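Local coordinates for regulatory protein BLAR1 (Bacillus licheniformis, PDB 1NRF) that probably senses beta-lactam antibiotics outside the cell through this C-terminal penicillin-binding domain, becoming acylated on a serine and passing the signal to the cytoplasm, at residues Ile79-Trp88 and Trp98-Ser106. Numbering follows the deposited sequence.
Sequences ITKNDSHMTW and WNQDQDLFS
The backbone NH of L104, at the start of helix 104-110, is approached by two side-chain oxygens. S84 OG carries the weight, receiving it from across the contact in a nearly straight bond (L104 N to S84 OG 3.2 Å, 164°); D103 stands at the N-cap position without a capping bond from its side chain, its OD2 accepting only weakly from this next NH. A serine suits position 84 because its hydroxyl sits one carbon from the backbone: with OG between its own N and carbonyl carbon (chi1 65°) it faces the first turn of the helix, while CB packs on L104 CB. Beyond it, M86 and Q102 form a single antiparallel bridge, a hydrogen-bonded pair in which M86 N gives to Q102 O (3.1 Å) and Q102 N to M86 O (3.2 Å). The imidazole of H85 swings back over this bridge, CG anti to the backbone N (chi1 -176°); Q102 O lies above one face near the rim, and NE2 comes to 3.4 Å from D101 CB. The short acid D101 turns OD1 to the facing backbone, where W88 N reaches it in a weak bond. W88 provides the broadest surface: its indole lies flat over the N99-Q100 peptide, with N99 C and Q100 N both 3.3 Å above the ring plane, and N99 CB meets W88 CH2 at 3.4 Å. A flat ring suits a turn whose peptide offers a flat partner; N99, centre of an inverse gamma turn, keeps OD1 bonded to Y93 N. Both segments lie in the helical part of the fold, away from its central sheet, with the W98 side chain about 7 Å from that of S63, probably the acylated serine: I79 and L104 pack on helix 66-76, M86 and W88 on helix 113-123, and L104 also touches helix 177-187.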
loop_
_atom_site.group_PDB
_atom_site.type_symbol
_atom_site.label_atom_id
_atom_site.label_comp_id
_atom_site.label_asym_id
_atom_site.label_seq_id
_atom_site.Cartn_x
_atom_site.Cartn_y
_atom_site.Cartn_z
ATOM N N ILE A 79 -1.057 -9.699 -17.743
ATOM C CA ILE A 79 -1.028 -10.902 -16.919
ATOM C C ILE A 79 -2.465 -11.275 -16.589
ATOM O O ILE A 79 -3.371 -10.454 -16.729
ATOM C CB ILE A 79 -0.251 -10.697 -15.584
ATOM C CG1 ILE A 79 -0.767 -9.455 -14.851
ATOM C CG2 ILE A 79 1.233 -10.569 -15.855
ATOM C CD1 ILE A 79 -0.102 -9.233 -13.526
ATOM N N THR A 80 -2.670 -12.515 -16.156
ATOM C CA THR A 80 -4.002 -13.000 -15.803
ATOM C C THR A 80 -3.948 -13.781 -14.498
ATOM O O THR A 80 -2.879 -14.175 -14.048
ATOM C CB THR A 80 -4.582 -13.931 -16.907
ATOM O OG1 THR A 80 -3.633 -14.956 -17.218
ATOM C CG2 THR A 80 -4.888 -13.149 -18.168
ATOM N N LYS A 81 -5.109 -13.997 -13.892
ATOM C CA LYS A 81 -5.209 -14.745 -12.642
ATOM C C LYS A 81 -4.479 -16.082 -12.753
ATOM O O LYS A 81 -3.793 -16.506 -11.821
ATOM C CB LYS A 81 -6.692 -14.982 -12.311
ATOM C CG LYS A 81 -7.018 -16.232 -11.477
ATOM C CD LYS A 81 -6.502 -16.148 -10.039
ATOM C CE LYS A 81 -6.969 -17.346 -9.202
ATOM N NZ LYS A 81 -6.388 -17.367 -7.826
ATOM N N ASN A 82 -4.622 -16.725 -13.909
ATOM C CA ASN A 82 -4.023 -18.032 -14.161
ATOM C C ASN A 82 -2.550 -17.993 -14.551
ATOM O O ASN A 82 -1.751 -18.766 -14.024
ATOM C CB ASN A 82 -4.827 -18.756 -15.241
ATOM C CG ASN A 82 -6.325 -18.621 -15.031
ATOM O OD1 ASN A 82 -6.838 -18.887 -13.940
ATOM N ND2 ASN A 82 -7.035 -18.201 -16.075
ATOM N N ASP A 83 -2.183 -17.110 -15.475
ATOM C CA ASP A 83 -0.784 -17.013 -15.884
ATOM C C ASP A 83 -0.170 -15.655 -15.544
ATOM O O ASP A 83 -0.442 -14.650 -16.195
ATOM C CB ASP A 83 -0.636 -17.278 -17.387
ATOM C CG ASP A 83 0.822 -17.315 -17.834
ATOM O OD1 ASP A 83 1.064 -17.391 -19.059
ATOM O OD2 ASP A 83 1.728 -17.271 -16.968
ATOM N N SER A 84 0.659 -15.634 -14.509
ATOM C CA SER A 84 1.322 -14.405 -14.098
ATOM C C SER A 84 2.781 -14.727 -13.819
ATOM O O SER A 84 3.524 -13.890 -13.312
ATOM C CB SER A 84 0.668 -13.830 -12.837
ATOM O OG SER A 84 0.849 -14.692 -11.725
ATOM N N HIS A 85 3.177 -15.953 -14.158
ATOM C CA HIS A 85 4.548 -16.406 -13.950
ATOM C C HIS A 85 5.525 -15.565 -14.758
ATOM O O HIS A 85 5.219 -15.135 -15.868
ATOM C CB HIS A 85 4.691 -17.886 -14.329
ATOM C CG HIS A 85 6.051 -18.445 -14.048
ATOM N ND1 HIS A 85 7.115 -18.284 -14.909
ATOM C CD2 HIS A 85 6.535 -19.106 -12.970
ATOM C CE1 HIS A 85 8.198 -18.817 -14.372
ATOM N NE2 HIS A 85 7.874 -19.322 -13.195
ATOM N N MET A 86 6.707 -15.341 -14.198
ATOM C CA MET A 86 7.717 -14.527 -14.854
ATOM C C MET A 86 9.108 -15.013 -14.441
ATOM O O MET A 86 9.560 -14.753 -13.323
ATOM C CB MET A 86 7.507 -13.061 -14.443
ATOM C CG MET A 86 8.272 -12.025 -15.244
ATOM S SD MET A 86 7.968 -10.324 -14.675
ATOM C CE MET A 86 6.283 -10.072 -15.202
ATOM N N THR A 87 9.781 -15.732 -15.334
ATOM C CA THR A 87 11.122 -16.238 -15.041
ATOM C C THR A 87 12.077 -15.078 -14.791
ATOM O O THR A 87 11.962 -14.018 -15.408
ATOM C CB THR A 87 11.681 -17.102 -16.206
ATOM O OG1 THR A 87 10.851 -18.259 -16.387
ATOM C CG2 THR A 87 13.112 -17.550 -15.910
ATOM N N TRP A 88 13.025 -15.278 -13.885
ATOM C CA TRP A 88 13.964 -14.218 -13.578
ATOM C C TRP A 88 15.294 -14.335 -14.328
ATOM O O TRP A 88 15.860 -15.420 -14.480
ATOM C CB TRP A 88 14.201 -14.145 -12.065
ATOM C CG TRP A 88 15.058 -15.221 -11.525
ATOM C CD1 TRP A 88 14.821 -16.560 -11.571
ATOM C CD2 TRP A 88 16.311 -15.054 -10.851
ATOM N NE1 TRP A 88 15.852 -17.245 -10.966
ATOM C CE2 TRP A 88 16.779 -16.344 -10.515
ATOM C CE3 TRP A 88 17.082 -13.939 -10.497
ATOM C CZ2 TRP A 88 17.986 -16.551 -9.844
ATOM C CZ3 TRP A 88 18.280 -14.145 -9.830
ATOM C CH2 TRP A 88 18.720 -15.445 -9.509
ATOM N N TRP A 98 14.067 -12.254 -4.319
ATOM C CA TRP A 98 13.834 -11.727 -5.656
ATOM C C TRP A 98 14.504 -12.659 -6.666
ATOM O O TRP A 98 14.047 -12.799 -7.805
ATOM C CB TRP A 98 14.450 -10.328 -5.789
ATOM C CG TRP A 98 13.780 -9.236 -4.986
ATOM C CD1 TRP A 98 12.881 -9.385 -3.962
ATOM C CD2 TRP A 98 13.981 -7.825 -5.136
ATOM N NE1 TRP A 98 12.512 -8.154 -3.471
ATOM C CE2 TRP A 98 13.172 -7.181 -4.172
ATOM C CE3 TRP A 98 14.769 -7.040 -5.993
ATOM C CZ2 TRP A 98 13.129 -5.791 -4.043
ATOM C CZ3 TRP A 98 14.728 -5.661 -5.864
ATOM C CH2 TRP A 98 13.913 -5.050 -4.897
ATOM N N ASN A 99 15.582 -13.300 -6.215
ATOM C CA ASN A 99 16.399 -14.193 -7.038
ATOM C C ASN A 99 15.812 -15.573 -7.335
ATOM O O ASN A 99 16.424 -16.603 -7.023
ATOM C CB ASN A 99 17.777 -14.352 -6.387
ATOM C CG ASN A 99 18.435 -13.017 -6.090
ATOM O OD1 ASN A 99 18.638 -12.202 -6.985
ATOM N ND2 ASN A 99 18.767 -12.785 -4.827
ATOM N N GLN A 100 14.634 -15.583 -7.954
ATOM C CA GLN A 100 13.952 -16.821 -8.315
ATOM C C GLN A 100 12.703 -16.515 -9.126
ATOM O O GLN A 100 12.249 -15.373 -9.165
ATOM C CB GLN A 100 13.584 -17.610 -7.060
ATOM C CG GLN A 100 13.055 -16.758 -5.924
ATOM C CD GLN A 100 12.946 -17.534 -4.629
ATOM O OE1 GLN A 100 12.079 -18.400 -4.484
ATOM N NE2 GLN A 100 13.838 -17.239 -3.679
ATOM N N ASP A 101 12.158 -17.533 -9.787
ATOM C CA ASP A 101 10.958 -17.340 -10.594
ATOM C C ASP A 101 9.841 -16.748 -9.747
ATOM O O ASP A 101 9.467 -17.285 -8.703
ATOM C CB ASP A 101 10.517 -18.663 -11.234
ATOM C CG ASP A 101 11.491 -19.145 -12.306
ATOM O OD1 ASP A 101 11.889 -18.320 -13.156
ATOM O OD2 ASP A 101 11.852 -20.346 -12.304
ATOM N N GLN A 102 9.312 -15.620 -10.201
ATOM C CA GLN A 102 8.266 -14.945 -9.460
ATOM C C GLN A 102 6.871 -15.195 -9.982
ATOM O O GLN A 102 6.666 -15.714 -11.078
ATOM C CB GLN A 102 8.535 -13.439 -9.423
ATOM C CG GLN A 102 9.779 -13.066 -8.640
ATOM C CD GLN A 102 9.649 -13.341 -7.151
ATOM O OE1 GLN A 102 10.649 -13.417 -6.434
ATOM N NE2 GLN A 102 8.418 -13.477 -6.678
ATOM N N ASP A 103 5.914 -14.804 -9.158
ATOM C CA ASP A 103 4.502 -14.944 -9.453
ATOM C C ASP A 103 3.879 -13.631 -8.985
ATOM O O ASP A 103 4.489 -12.924 -8.188
ATOM C CB ASP A 103 3.950 -16.113 -8.644
ATOM C CG ASP A 103 2.607 -16.565 -9.124
ATOM O OD1 ASP A 103 2.057 -17.508 -8.523
ATOM O OD2 ASP A 103 2.103 -15.984 -10.105
ATOM N N LEU A 104 2.695 -13.285 -9.482
ATOM C CA LEU A 104 2.046 -12.054 -9.027
ATOM C C LEU A 104 1.928 -12.146 -7.511
ATOM O O LEU A 104 2.311 -11.228 -6.793
ATOM C CB LEU A 104 0.645 -11.902 -9.631
ATOM C CG LEU A 104 -0.239 -10.819 -8.994
ATOM C CD1 LEU A 104 0.322 -9.427 -9.296
ATOM C CD2 LEU A 104 -1.660 -10.956 -9.526
ATOM N N PHE A 105 1.410 -13.280 -7.045
ATOM C CA PHE A 105 1.231 -13.535 -5.619
ATOM C C PHE A 105 2.543 -13.619 -4.833
ATOM O O PHE A 105 2.597 -13.211 -3.665
ATOM C CB PHE A 105 0.427 -14.819 -5.419
ATOM C CG PHE A 105 -1.054 -14.630 -5.545
ATOM C CD1 PHE A 105 -1.592 -13.922 -6.618
ATOM C CD2 PHE A 105 -1.920 -15.157 -4.590
ATOM C CE1 PHE A 105 -2.975 -13.741 -6.741
ATOM C CE2 PHE A 105 -3.302 -14.985 -4.701
ATOM C CZ PHE A 105 -3.830 -14.274 -5.779
ATOM N N SER A 106 3.598 -14.148 -5.453
ATOM C CA SER A 106 4.878 -14.233 -4.754
ATOM C C SER A 106 5.603 -12.875 -4.769
ATOM O O SER A 106 6.282 -12.504 -3.807
ATOM C CB SER A 106 5.767 -15.330 -5.367
ATOM O OG SER A 106 6.239 -15.000 -6.660
#